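Side-chain contacts in phosphate binding protein (Planctomyces limnophilus, PDB 4JWO), which probably binds phosphate and takes part in its transport across the cytoplasmic membrane, as a member of the PstS family: residues 201-206 with 238-243; 244-249 with 253-258; 265-270 with 277-282. One frame throughout, in Å; residues are numbered along the deposited sequence.

Interaction 1 (201-206 with 238-243); sequences DYFTEV and LGYFGY. With FMT (formic acid), chain E.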
ATOM      1  N   ASP A 201      -7.241  -3.575  -2.577  1.00 13.97           N
ATOM      2  CA  ASP A 201      -7.730  -2.598  -1.603  1.00 14.69           C
ATOM      3  C   ASP A 201      -7.175  -1.205  -1.884  1.00 15.46           C
ATOM      4  O   ASP A 201      -7.908  -0.218  -1.823  1.00 18.82           O
ATOM      5  CB  ASP A 201      -7.395  -3.031  -0.172  1.00 16.66           C
ATOM      6  CG  ASP A 201      -8.275  -4.168   0.311  1.00 18.32           C
ATOM      7  OD1 ASP A 201      -9.254  -4.506  -0.393  1.00 19.40           O
ATOM      8  OD2 ASP A 201      -7.992  -4.716   1.402  1.00 23.13           O
ATOM      9  N   TYR A 202      -5.886  -1.119  -2.201  1.00 16.44           N
ATOM     10  CA  TYR A 202      -5.270   0.187  -2.461  1.00 13.82           C
ATOM     11  C   TYR A 202      -5.819   0.799  -3.753  1.00 14.87           C
ATOM     12  O   TYR A 202      -6.317   1.931  -3.753  1.00 16.96           O
ATOM     13  CB  TYR A 202      -3.738   0.026  -2.514  1.00 13.47           C
ATOM     14  CG  TYR A 202      -2.929   1.297  -2.722  1.00 14.10           C
ATOM     15  CD1 TYR A 202      -3.529   2.557  -2.710  1.00 16.10           C
ATOM     16  CD2 TYR A 202      -1.557   1.228  -2.933  1.00 18.03           C
ATOM     17  CE1 TYR A 202      -2.778   3.715  -2.911  1.00 18.74           C
ATOM     18  CE2 TYR A 202      -0.803   2.376  -3.132  1.00 16.45           C
ATOM     19  CZ  TYR A 202      -1.413   3.610  -3.116  1.00 16.47           C
ATOM     20  OH  TYR A 202      -0.676   4.763  -3.309  1.00 16.84           O
ATOM     21  N   PHE A 203      -5.737   0.051  -4.847  1.00 13.80           N
ATOM     22  CA  PHE A 203      -6.170   0.570  -6.142  1.00 15.10           C
ATOM     23  C   PHE A 203      -7.620   1.009  -6.103  1.00 13.79           C
ATOM     24  O   PHE A 203      -7.960   2.121  -6.509  1.00 15.67           O
ATOM     25  CB  PHE A 203      -5.980  -0.497  -7.215  1.00 15.42           C
ATOM     26  CG  PHE A 203      -6.265  -0.008  -8.600  1.00 13.32           C
ATOM     27  CD1 PHE A 203      -5.307   0.727  -9.295  1.00 14.67           C
ATOM     28  CD2 PHE A 203      -7.482  -0.269  -9.200  1.00 16.14           C
ATOM     29  CE1 PHE A 203      -5.563   1.190 -10.582  1.00 16.98           C
ATOM     30  CE2 PHE A 203      -7.748   0.191 -10.480  1.00 17.23           C
ATOM     31  CZ  PHE A 203      -6.779   0.924 -11.169  1.00 15.24           C
ATOM     32  N   THR A 204      -8.492   0.150  -5.589  1.00 16.56           N
ATOM     33  CA  THR A 204      -9.907   0.508  -5.550  1.00 17.82           C
ATOM     34  C   THR A 204     -10.182   1.687  -4.622  1.00 18.39           C
ATOM     35  O   THR A 204     -11.013   2.535  -4.944  1.00 19.46           O
ATOM     36  CB  THR A 204     -10.812  -0.692  -5.183  1.00 18.14           C
ATOM     37  OG1 THR A 204     -10.493  -1.148  -3.862  1.00 19.47           O
ATOM     38  CG2 THR A 204     -10.630  -1.806  -6.185  1.00 18.31           C
ATOM     39  N   GLU A 205      -9.487   1.768  -3.489  1.00 18.34           N
ATOM     40  CA  GLU A 205      -9.677   2.890  -2.566  1.00 19.09           C
ATOM     41  C   GLU A 205      -9.420   4.229  -3.257  1.00 17.26           C
ATOM     42  O   GLU A 205     -10.233   5.150  -3.171  1.00 21.44           O
ATOM     43  CB  GLU A 205      -8.741   2.765  -1.352  1.00 20.18           C
ATOM     44  CG  GLU A 205      -8.763   3.960  -0.391  1.00 25.79           C
ATOM     45  CD  GLU A 205      -7.684   3.864   0.689  1.00 28.00           C
ATOM     46  OE1 GLU A 205      -7.196   2.742   0.961  1.00 38.02           O
ATOM     47  OE2 GLU A 205      -7.314   4.909   1.259  1.00 38.62           O
ATOM     48  N   VAL A 206      -8.292   4.332  -3.947  1.00 18.38           N
ATOM     49  CA  VAL A 206      -7.892   5.646  -4.443  1.00 17.84           C
ATOM     50  C   VAL A 206      -8.434   5.957  -5.829  1.00 17.80           C
ATOM     51  O   VAL A 206      -8.530   7.127  -6.205  1.00 20.89           O
ATOM     52  CB  VAL A 206      -6.368   5.873  -4.360  1.00 16.48           C
ATOM     53  CG1 VAL A 206      -5.904   5.696  -2.909  1.00 20.09           C
ATOM     54  CG2 VAL A 206      -5.617   4.940  -5.312  1.00 17.76           C
ATOM     55  N   LEU A 238      -5.179  -3.301 -20.239  1.00 14.67           N
ATOM     56  CA  LEU A 238      -4.938  -2.322 -19.184  0.53 15.48           C
ATOM     57  C   LEU A 238      -4.848  -3.121 -17.892  1.00 18.10           C
ATOM     58  O   LEU A 238      -5.767  -3.864 -17.590  1.00 16.39           O
ATOM     59  CB  LEU A 238      -6.104  -1.338 -19.094  0.53 15.25           C
ATOM     60  CG  LEU A 238      -6.053  -0.304 -17.963  0.53 19.44           C
ATOM     61  CD1 LEU A 238      -5.057   0.776 -18.297  0.53 17.71           C
ATOM     62  CD2 LEU A 238      -7.418   0.311 -17.685  0.53 23.08           C
ATOM     63  N   GLY A 239      -3.766  -2.980 -17.140  1.00 15.23           N
ATOM     64  CA  GLY A 239      -3.628  -3.762 -15.921  1.00 13.95           C
ATOM     65  C   GLY A 239      -3.123  -2.920 -14.773  1.00 13.64           C
ATOM     66  O   GLY A 239      -2.669  -1.798 -14.973  1.00 14.75           O
ATOM     67  N   TYR A 240      -3.233  -3.442 -13.557  1.00 14.20           N
ATOM     68  CA  TYR A 240      -2.575  -2.810 -12.417  1.00 12.77           C
ATOM     69  C   TYR A 240      -1.975  -3.851 -11.502  1.00 14.14           C
ATOM     70  O   TYR A 240      -2.490  -4.963 -11.388  1.00 14.87           O
ATOM     71  CB  TYR A 240      -3.521  -1.884 -11.629  1.00 11.91           C
ATOM     72  CG  TYR A 240      -4.590  -2.570 -10.800  1.00 13.06           C
ATOM     73  CD1 TYR A 240      -4.351  -2.918  -9.475  1.00 13.24           C
ATOM     74  CD2 TYR A 240      -5.851  -2.833 -11.329  1.00 14.48           C
ATOM     75  CE1 TYR A 240      -5.332  -3.529  -8.701  1.00 13.70           C
ATOM     76  CE2 TYR A 240      -6.846  -3.462 -10.558  1.00 15.11           C
ATOM     77  CZ  TYR A 240      -6.573  -3.792  -9.244  1.00 15.72           C
ATOM     78  OH  TYR A 240      -7.543  -4.392  -8.461  1.00 16.96           O
ATOM     79  N   PHE A 241      -0.876  -3.472 -10.861  1.00 13.57           N
ATOM     80  CA  PHE A 241      -0.175  -4.315  -9.893  1.00 13.45           C
ATOM     81  C   PHE A 241       0.924  -3.494  -9.239  1.00 18.73           C
ATOM     82  O   PHE A 241       1.141  -2.342  -9.599  1.00 16.05           O
ATOM     83  CB  PHE A 241       0.353  -5.645 -10.494  1.00 14.90           C
ATOM     84  CG  PHE A 241       0.954  -5.527 -11.883  1.00 16.27           C
ATOM     85  CD1 PHE A 241       2.181  -4.909 -12.088  1.00 15.71           C
ATOM     86  CD2 PHE A 241       0.297  -6.069 -12.973  1.00 15.10           C
ATOM     87  CE1 PHE A 241       2.736  -4.818 -13.380  1.00 17.26           C
ATOM     88  CE2 PHE A 241       0.849  -5.997 -14.253  1.00 17.19           C
ATOM     89  CZ  PHE A 241       2.060  -5.364 -14.455  1.00 15.64           C
ATOM     90  N   GLY A 242       1.605  -4.078  -8.264  1.00 15.12           N
ATOM     91  CA  GLY A 242       2.615  -3.354  -7.519  1.00 15.87           C
ATOM     92  C   GLY A 242       3.785  -2.957  -8.388  1.00 14.79           C
ATOM     93  O   GLY A 242       4.134  -3.643  -9.352  1.00 16.53           O
ATOM     94  N   TYR A 243       4.412  -1.847  -8.026  1.00 15.99           N
ATOM     95  CA  TYR A 243       5.500  -1.266  -8.803  1.00 16.72           C
ATOM     96  C   TYR A 243       6.649  -2.247  -9.066  1.00 16.95           C
ATOM     97  O   TYR A 243       7.256  -2.228 -10.147  1.00 16.92           O
ATOM     98  CB  TYR A 243       6.010   0.006  -8.115  1.00 18.65           C
ATOM     99  CG  TYR A 243       7.235   0.574  -8.773  1.00 17.01           C
ATOM    100  CD1 TYR A 243       7.132   1.387  -9.894  1.00 20.17           C
ATOM    101  CD2 TYR A 243       8.508   0.275  -8.290  1.00 20.08           C
ATOM    102  CE1 TYR A 243       8.271   1.895 -10.510  1.00 21.76           C
ATOM    103  CE2 TYR A 243       9.640   0.779  -8.901  1.00 21.25           C
ATOM    104  CZ  TYR A 243       9.513   1.584 -10.004  1.00 24.14           C
ATOM    105  OH  TYR A 243      10.646   2.076 -10.615  1.00 26.31           O
TER
HETATM  106  C   FMT E 404      13.159   0.626  -9.532  1.00 57.47           C
HETATM  107  O1  FMT E 404      13.032   0.982 -10.704  1.00 56.02           O
HETATM  108  O2  FMT E 404      13.233  -0.546  -9.163  1.00 61.90           O

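Interaction 2 (244-249 with 253-258); sequences AYFAEN and LKAVKI. With SO4 (sulfate ion), chain D.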
ATOM      1  N   ALA A 244       6.951  -3.101  -8.089  1.00 17.60           N
ATOM      2  CA  ALA A 244       8.080  -4.021  -8.220  1.00 17.51           C
ATOM      3  C   ALA A 244       7.913  -4.910  -9.434  1.00 21.63           C
ATOM      4  O   ALA A 244       8.881  -5.213 -10.126  1.00 20.09           O
ATOM      5  CB  ALA A 244       8.252  -4.863  -6.953  1.00 21.96           C
ATOM      6  N   TYR A 245       6.677  -5.312  -9.714  1.00 17.44           N
ATOM      7  CA  TYR A 245       6.428  -6.174 -10.859  1.00 15.15           C
ATOM      8  C   TYR A 245       6.490  -5.413 -12.185  1.00 20.82           C
ATOM      9  O   TYR A 245       6.826  -5.986 -13.210  1.00 20.73           O
ATOM     10  CB  TYR A 245       5.101  -6.939 -10.676  1.00 17.76           C
ATOM     11  CG  TYR A 245       5.213  -8.067  -9.666  1.00 19.91           C
ATOM     12  CD1 TYR A 245       5.695  -9.312 -10.048  1.00 23.18           C
ATOM     13  CD2 TYR A 245       4.842  -7.887  -8.335  1.00 24.16           C
ATOM     14  CE1 TYR A 245       5.808 -10.355  -9.134  1.00 27.33           C
ATOM     15  CE2 TYR A 245       4.949  -8.931  -7.414  1.00 20.82           C
ATOM     16  CZ  TYR A 245       5.435 -10.159  -7.825  1.00 29.92           C
ATOM     17  OH  TYR A 245       5.550 -11.204  -6.929  1.00 31.23           O
ATOM     18  N   PHE A 246       6.208  -4.113 -12.169  1.00 18.02           N
ATOM     19  CA  PHE A 246       6.481  -3.320 -13.361  1.00 17.39           C
ATOM     20  C   PHE A 246       7.986  -3.172 -13.571  1.00 19.33           C
ATOM     21  O   PHE A 246       8.496  -3.396 -14.677  1.00 18.49           O
ATOM     22  CB  PHE A 246       5.845  -1.919 -13.312  1.00 16.48           C
ATOM     23  CG  PHE A 246       6.427  -0.981 -14.340  1.00 15.11           C
ATOM     24  CD1 PHE A 246       6.113  -1.124 -15.691  1.00 15.92           C
ATOM     25  CD2 PHE A 246       7.341   0.004 -13.970  1.00 19.94           C
ATOM     26  CE1 PHE A 246       6.682  -0.291 -16.647  1.00 23.10           C
ATOM     27  CE2 PHE A 246       7.913   0.833 -14.929  1.00 23.37           C
ATOM     28  CZ  PHE A 246       7.582   0.690 -16.260  1.00 26.80           C
ATOM     29  N   ALA A 247       8.689  -2.785 -12.508  1.00 18.88           N
ATOM     30  CA  ALA A 247      10.097  -2.414 -12.620  1.00 17.91           C
ATOM     31  C   ALA A 247      10.932  -3.539 -13.196  1.00 21.66           C
ATOM     32  O   ALA A 247      11.829  -3.312 -14.011  1.00 26.12           O
ATOM     33  CB  ALA A 247      10.650  -1.981 -11.261  1.00 20.30           C
ATOM     34  N   GLU A 248      10.619  -4.766 -12.808  1.00 21.50           N
ATOM     35  CA  GLU A 248      11.445  -5.888 -13.235  1.00 24.61           C
ATOM     36  C   GLU A 248      11.054  -6.374 -14.624  1.00 23.13           C
ATOM     37  O   GLU A 248      11.733  -7.217 -15.208  1.00 27.48           O
ATOM     38  CB  GLU A 248      11.342  -7.028 -12.233  1.00 27.94           C
ATOM     39  CG  GLU A 248       9.984  -7.650 -12.216  1.00 26.82           C
ATOM     40  CD  GLU A 248       9.830  -8.705 -11.143  1.00 48.67           C
ATOM     41  OE1 GLU A 248       8.998  -9.616 -11.334  1.00 42.81           O
ATOM     42  OE2 GLU A 248      10.527  -8.615 -10.110  1.00 56.35           O
ATOM     43  N   ASN A 249       9.962  -5.825 -15.152  1.00 20.79           N
ATOM     44  CA  ASN A 249       9.495  -6.162 -16.490  1.00 21.19           C
ATOM     45  C   ASN A 249       9.373  -4.932 -17.383  1.00 24.01           C
ATOM     46  O   ASN A 249       8.611  -4.933 -18.346  1.00 23.86           O
ATOM     47  CB  ASN A 249       8.143  -6.868 -16.401  1.00 25.16           C
ATOM     48  CG  ASN A 249       8.244  -8.237 -15.770  1.00 25.43           C
ATOM     49  OD1 ASN A 249       8.800  -9.164 -16.363  1.00 28.87           O
ATOM     50  ND2 ASN A 249       7.700  -8.378 -14.565  1.00 22.09           N
ATOM     51  N   LEU A 253       6.637  -3.788 -20.748  1.00 18.43           N
ATOM     52  CA  LEU A 253       5.418  -3.109 -20.323  1.00 16.79           C
ATOM     53  C   LEU A 253       5.564  -1.602 -20.490  1.00 19.32           C
ATOM     54  O   LEU A 253       6.671  -1.074 -20.487  1.00 21.14           O
ATOM     55  CB  LEU A 253       5.151  -3.394 -18.842  1.00 18.07           C
ATOM     56  CG  LEU A 253       4.949  -4.843 -18.403  1.00 18.62           C
ATOM     57  CD1 LEU A 253       5.034  -4.906 -16.878  1.00 19.70           C
ATOM     58  CD2 LEU A 253       3.592  -5.351 -18.884  1.00 20.65           C
ATOM     59  N   LYS A 254       4.441  -0.906 -20.603  1.00 15.41           N
ATOM     60  CA  LYS A 254       4.456   0.550 -20.606  1.00 16.08           C
ATOM     61  C   LYS A 254       3.690   1.030 -19.373  1.00 16.61           C
ATOM     62  O   LYS A 254       2.517   0.715 -19.202  1.00 17.13           O
ATOM     63  CB  LYS A 254       3.825   1.082 -21.906  1.00 19.40           C
ATOM     64  CG  LYS A 254       3.683   2.598 -21.956  1.00 20.06           C
ATOM     65  CD  LYS A 254       3.183   3.063 -23.332  1.00 19.37           C
ATOM     66  CE  LYS A 254       4.217   2.825 -24.414  1.00 23.46           C
ATOM     67  NZ  LYS A 254       3.739   3.295 -25.755  1.00 22.86           N
ATOM     68  N   ALA A 255       4.358   1.772 -18.490  1.00 15.95           N
ATOM     69  CA  ALA A 255       3.665   2.310 -17.332  1.00 15.36           C
ATOM     70  C   ALA A 255       2.905   3.558 -17.753  1.00 17.60           C
ATOM     71  O   ALA A 255       3.462   4.459 -18.393  1.00 21.43           O
ATOM     72  CB  ALA A 255       4.637   2.636 -16.195  1.00 17.76           C
ATOM     73  N   VAL A 256       1.630   3.600 -17.396  1.00 13.84           N
ATOM     74  CA  VAL A 256       0.794   4.762 -17.672  1.00 15.33           C
ATOM     75  C   VAL A 256       1.173   5.910 -16.743  1.00 15.32           C
ATOM     76  O   VAL A 256       1.350   5.725 -15.536  1.00 15.54           O
ATOM     77  CB  VAL A 256      -0.695   4.400 -17.494  1.00 15.93           C
ATOM     78  CG1 VAL A 256      -1.588   5.629 -17.627  1.00 16.67           C
ATOM     79  CG2 VAL A 256      -1.086   3.321 -18.511  1.00 15.48           C
ATOM     80  N   LYS A 257       1.326   7.096 -17.317  1.00 17.61           N
ATOM     81  CA  LYS A 257       1.539   8.293 -16.512  1.00 17.11           C
ATOM     82  C   LYS A 257       0.196   8.733 -15.941  1.00 17.14           C
ATOM     83  O   LYS A 257      -0.816   8.654 -16.628  1.00 17.90           O
ATOM     84  CB  LYS A 257       2.155   9.398 -17.366  1.00 19.14           C
ATOM     85  CG  LYS A 257       3.447   8.975 -18.038  1.00 19.11           C
ATOM     86  CD  LYS A 257       3.998  10.084 -18.907  1.00 20.53           C
ATOM     87  CE  LYS A 257       5.397   9.756 -19.396  1.00 27.69           C
ATOM     88  NZ  LYS A 257       5.440   8.505 -20.195  1.00 31.51           N
ATOM     89  N   ILE A 258       0.194   9.193 -14.689  1.00 17.18           N
ATOM     90  CA  ILE A 258      -1.049   9.403 -13.949  1.00 18.31           C
ATOM     91  C   ILE A 258      -1.307  10.870 -13.597  1.00 18.09           C
ATOM     92  O   ILE A 258      -0.462  11.536 -12.994  1.00 20.56           O
ATOM     93  CB  ILE A 258      -1.067   8.552 -12.656  1.00 14.44           C
ATOM     94  CG1 ILE A 258      -0.920   7.059 -12.982  1.00 18.49           C
ATOM     95  CG2 ILE A 258      -2.355   8.782 -11.851  1.00 19.30           C
ATOM     96  CD1 ILE A 258      -2.103   6.465 -13.741  1.00 17.36           C
TER
HETATM   97  S   SO4 D 403       8.337 -13.327  -7.353  1.00 33.30           S
HETATM   98  O1  SO4 D 403       9.003 -14.586  -7.709  1.00 41.24           O
HETATM   99  O2  SO4 D 403       9.189 -12.205  -7.741  1.00 34.34           O
HETATM  100  O3  SO4 D 403       7.065 -13.204  -8.072  1.00 29.85           O
HETATM  101  O4  SO4 D 403       8.110 -13.335  -5.906  1.00 30.04           O

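Interaction 3 (265-270 with 277-282); sequences VCVEPT and GEYTPL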
ATOM      1  N   VAL A 265       0.267  15.986 -12.817  1.00 25.54           N
ATOM      2  CA  VAL A 265      -0.066  15.997 -14.231  1.00 23.74           C
ATOM      3  C   VAL A 265       0.833  15.018 -14.975  1.00 25.17           C
ATOM      4  O   VAL A 265       2.037  15.252 -15.101  1.00 26.34           O
ATOM      5  CB  VAL A 265       0.085  17.409 -14.846  1.00 26.12           C
ATOM      6  CG1 VAL A 265      -0.370  17.413 -16.305  1.00 25.18           C
ATOM      7  CG2 VAL A 265      -0.716  18.417 -14.029  1.00 27.90           C
ATOM      8  N   CYS A 266       0.239  13.928 -15.460  1.00 22.92           N
ATOM      9  CA  CYS A 266       0.954  12.908 -16.236  1.00 23.08           C
ATOM     10  C   CYS A 266       2.289  12.502 -15.601  1.00 18.91           C
ATOM     11  O   CYS A 266       3.350  12.609 -16.213  1.00 24.27           O
ATOM     12  CB  CYS A 266       1.137  13.346 -17.697  1.00 22.19           C
ATOM     13  SG  CYS A 266      -0.438  13.598 -18.572  1.00 26.46           S
ATOM     14  N   VAL A 267       2.217  12.037 -14.355  1.00 19.84           N
ATOM     15  CA  VAL A 267       3.403  11.647 -13.617  1.00 21.35           C
ATOM     16  C   VAL A 267       3.763  10.189 -13.874  1.00 18.28           C
ATOM     17  O   VAL A 267       2.951   9.287 -13.654  1.00 18.76           O
ATOM     18  CB  VAL A 267       3.200  11.880 -12.106  1.00 22.88           C
ATOM     19  CG1 VAL A 267       4.467  11.543 -11.345  1.00 19.96           C
ATOM     20  CG2 VAL A 267       2.781  13.329 -11.841  1.00 20.08           C
ATOM     21  N   GLU A 268       4.974   9.967 -14.376  1.00 19.93           N
ATOM     22  CA  GLU A 268       5.475   8.615 -14.598  1.00 21.18           C
ATOM     23  C   GLU A 268       5.911   8.040 -13.253  1.00 22.30           C
ATOM     24  O   GLU A 268       6.579   8.728 -12.489  1.00 21.07           O
ATOM     25  CB  GLU A 268       6.667   8.673 -15.551  1.00 22.92           C
ATOM     26  CG  GLU A 268       7.294   7.332 -15.875  1.00 31.24           C
ATOM     27  CD  GLU A 268       8.570   7.484 -16.678  1.00 40.84           C
ATOM     28  OE1 GLU A 268       8.911   8.630 -17.043  1.00 38.92           O
ATOM     29  OE2 GLU A 268       9.235   6.459 -16.944  1.00 43.67           O
ATOM     30  N   PRO A 269       5.535   6.782 -12.949  1.00 17.99           N
ATOM     31  CA  PRO A 269       6.044   6.152 -11.724  1.00 16.57           C
ATOM     32  C   PRO A 269       7.519   5.772 -11.894  1.00 17.61           C
ATOM     33  O   PRO A 269       7.885   4.965 -12.759  1.00 20.63           O
ATOM     34  CB  PRO A 269       5.165   4.904 -11.575  1.00 17.42           C
ATOM     35  CG  PRO A 269       4.791   4.564 -12.995  1.00 19.03           C
ATOM     36  CD  PRO A 269       4.617   5.896 -13.688  1.00 19.41           C
ATOM     37  N   THR A 270       8.377   6.399 -11.091  1.00 17.09           N
ATOM     38  CA  THR A 270       9.809   6.115 -11.094  1.00 16.73           C
ATOM     39  C   THR A 270      10.246   6.187  -9.640  1.00 18.72           C
ATOM     40  O   THR A 270       9.491   6.675  -8.795  1.00 18.72           O
ATOM     41  CB  THR A 270      10.615   7.180 -11.867  1.00 20.88           C
ATOM     42  OG1 THR A 270      10.581   8.425 -11.149  1.00 21.38           O
ATOM     43  CG2 THR A 270      10.094   7.374 -13.290  1.00 20.88           C
ATOM     44  N   GLY A 277       7.009  11.989  -3.660  1.00 22.13           N
ATOM     45  CA  GLY A 277       5.578  12.108  -3.452  1.00 22.56           C
ATOM     46  C   GLY A 277       4.826  12.712  -4.629  1.00 21.70           C
ATOM     47  O   GLY A 277       3.643  13.004  -4.525  1.00 23.44           O
ATOM     48  N   GLU A 278       5.509  12.910  -5.746  1.00 19.39           N
ATOM     49  CA  GLU A 278       4.868  13.512  -6.907  0.55 19.44           C
ATOM     50  C   GLU A 278       3.857  12.539  -7.522  1.00 21.50           C
ATOM     51  O   GLU A 278       2.837  12.959  -8.061  1.00 22.27           O
ATOM     52  CB  GLU A 278       5.917  13.942  -7.940  0.55 23.49           C
ATOM     53  CG  GLU A 278       5.363  14.765  -9.087  0.55 25.25           C
ATOM     54  CD  GLU A 278       6.394  15.008 -10.176  0.55 30.56           C
ATOM     55  OE1 GLU A 278       7.499  14.428 -10.097  0.55 31.73           O
ATOM     56  OE2 GLU A 278       6.096  15.772 -11.116  0.55 36.14           O
ATOM     57  N   TYR A 279       4.151  11.245  -7.430  1.00 19.68           N
ATOM     58  CA  TYR A 279       3.297  10.223  -8.016  1.00 17.69           C
ATOM     59  C   TYR A 279       2.150   9.885  -7.062  1.00 17.82           C
ATOM     60  O   TYR A 279       2.231   8.961  -6.243  1.00 18.89           O
ATOM     61  CB  TYR A 279       4.134   8.988  -8.368  1.00 16.13           C
ATOM     62  CG  TYR A 279       3.359   7.872  -9.018  1.00 16.85           C
ATOM     63  CD1 TYR A 279       2.908   7.981 -10.322  1.00 16.38           C
ATOM     64  CD2 TYR A 279       3.115   6.691  -8.341  1.00 14.53           C
ATOM     65  CE1 TYR A 279       2.205   6.943 -10.926  1.00 16.65           C
ATOM     66  CE2 TYR A 279       2.417   5.654  -8.930  1.00 16.55           C
ATOM     67  CZ  TYR A 279       1.970   5.783 -10.223  1.00 15.01           C
ATOM     68  OH  TYR A 279       1.266   4.745 -10.818  1.00 16.45           O
ATOM     69  N   THR A 280       1.083  10.675  -7.165  1.00 18.90           N
ATOM     70  CA  THR A 280      -0.086  10.517  -6.311  0.60 17.63           C
ATOM     71  C   THR A 280      -1.340  10.410  -7.197  1.00 22.15           C
ATOM     72  O   THR A 280      -1.435  11.076  -8.224  1.00 20.43           O
ATOM     73  CB  THR A 280      -0.162  11.685  -5.285  0.60 22.85           C
ATOM     74  OG1 THR A 280      -1.206  11.452  -4.332  0.60 16.93           O
ATOM     75  CG2 THR A 280      -0.383  13.026  -5.984  0.60 23.13           C
ATOM     76  N   PRO A 281      -2.320   9.588  -6.792  1.00 18.29           N
ATOM     77  CA  PRO A 281      -2.468   8.848  -5.530  1.00 16.34           C
ATOM     78  C   PRO A 281      -1.904   7.433  -5.480  1.00 16.20           C
ATOM     79  O   PRO A 281      -2.097   6.770  -4.458  1.00 17.79           O
ATOM     80  CB  PRO A 281      -3.983   8.772  -5.379  1.00 18.06           C
ATOM     81  CG  PRO A 281      -4.452   8.582  -6.804  1.00 17.80           C
ATOM     82  CD  PRO A 281      -3.511   9.444  -7.645  1.00 19.73           C
ATOM     83  N   LEU A 282      -1.234   6.976  -6.526  1.00 15.85           N
ATOM     84  CA  LEU A 282      -0.844   5.570  -6.595  1.00 15.96           C
ATOM     85  C   LEU A 282       0.509   5.211  -5.962  1.00 18.31           C
ATOM     86  O   LEU A 282       0.995   4.096  -6.120  1.00 17.68           O
ATOM     87  CB  LEU A 282      -0.954   5.059  -8.038  1.00 15.74           C
ATOM     88  CG  LEU A 282      -2.404   4.975  -8.524  1.00 17.04           C
ATOM     89  CD1 LEU A 282      -2.454   4.722 -10.031  1.00 19.81           C
ATOM     90  CD2 LEU A 282      -3.137   3.869  -7.789  1.00 17.49           C
TER

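Interaction 1 (201-206 with 238-243)
Phe203 and Tyr240 lay their rings face to face. The planes are nearly parallel, 6° apart, and the centroids are 3.8 Å from each other. This is the tight part of the contact. Tyr240 CD2 lies over the centre of the Phe203 ring, and Phe203 CG lies over the centre of the Tyr240 ring. The stack runs on into both CB atoms. Phe203 CB sits 3.4 Å from Tyr240 CE1, over the tyrosine face, and Tyr240 CB makes a CH-pi contact with the phenylalanine face. Phe203 holds CG anti to the backbone N (chi1 -174°), which lays its ring flat against that of Tyr240. In the fold, helix 198-208 packs here on strand 237-242 of the central mixed sheet, within the periplasmic-binding-protein superfamily domain. Trp167 meets both stacked rings edge-to-face, so three aromatic side chains gather at this buried point. The far end of 238-243 is looser. Tyr243 is partly exposed and makes no contact with 201-206. Its OH donates a hydrogen bond to O1 of a formic acid, at 2.6 Å from Tyr243 OH to FMT O1. The formic acid probably comes from the crystallisation liquor, and its carbon lies at the edge of the Tyr243 ring.

Interaction 2 (244-249 with 253-258)
Phe246 and Ala255 make the closest apolar contact. Ala255 CB lies over one face of the phenylalanine ring, displaced toward its rim, and is 3.5 Å from Phe246 CZ. It also forms a CH-pi contact, with CB 3.8 Å from the ring centroid. A chi1 of 164° swings the Phe246 ring away from its own backbone N and brings the ring end nearer the strand. Leu253 packs alongside in the opposite sense. Its CB is 4.0 Å from Phe246 CD1, and its CD1 is 3.7 Å from Asn249 CB. Leu253 O lies at the edge of the Phe246 ring, near its plane.

One side-chain hydrogen bond lies next to the leucine, at Asn249. Asn249 ND2 donates to Tyr245 O at 2.9 Å, nearly straight at 167°. The acceptor is close to the amide plane, and the donor lies in the carbonyl plane. This bond ties the asparagine side chain back to the helix. Apart from the apolar patch, Tyr245 OH donates to O3 of a sulfate at 2.8 Å. Lys320 also binds this ion, which probably comes from the crystallisation liquor. Lys254 points away and forms a salt bridge with Glu156, besides bonding the carbonyls of Asn152 and Pro150.

The apolar contacts pack helix 243-247 against the strand that follows it, 254-259 of the mixed sheet, across a short connection.

Interaction 3 (265-270 with 277-282)
This contact pairs the two loops that flank the short helix 271-275 in the periplasmic-binding-protein fold. One loop follows strand 254-259 and the other leads into strand 283-291. Tyr279, the centre of an inverse gamma turn, packs its ring against Pro269. Pro269 CB stands over one face, displaced toward the rim, and makes a CH-pi contact 3.7 Å from the ring centroid and 17° off the ring normal. Its closest ring atom is CZ, with Pro269 CB to Tyr279 CZ at 3.6 Å. The buried tyrosine hydroxyl is bonded to Leu144 O, on strand 134-148, which would help to fix where the ring ends.

Val267 fills the other part of the contact. Its CG1 lies 3.9 Å from Tyr279 CB. In one of the two conformers of Glu278, its extended chain crosses the valine side chain, so this contact is less certain. Val267 CG2 meets the Glu278 backbone, 3.8 Å from Glu278 O.

Beside the valine, Cys266 forms a disulfide with Cys157 and so links this loop to strand 157-159. At the other end of the segment, Thr270 OG1 caps the helix through Thr273 N. Val267 O approaches the tyrosine at its edge, near the ring plane, and is 3.6 Å from Tyr279 CD1.

Overall arrangement
From the N terminus the three contacts come in series, and none nests in or crosses another. Interaction 1 closes the longest loop, with 31 residues between 201-206 and 238-243. Interaction 2 follows directly and closes a loop with three residues between its segments. Interaction 3 closes the six residues that hold helix 271-275. Their centres are 12 to 13 Å apart, and each touches the other two. Phe241 packs on Phe246 and Leu253. Tyr202 bonds Pro281 O, and Ile258 bonds Val267 through the backbone. Ala255 also touches Pro269. Together they tie helices 198-208 and 243-247 and the loops round helix 271-275 to strands 237-242 and 254-259 of one mixed sheet.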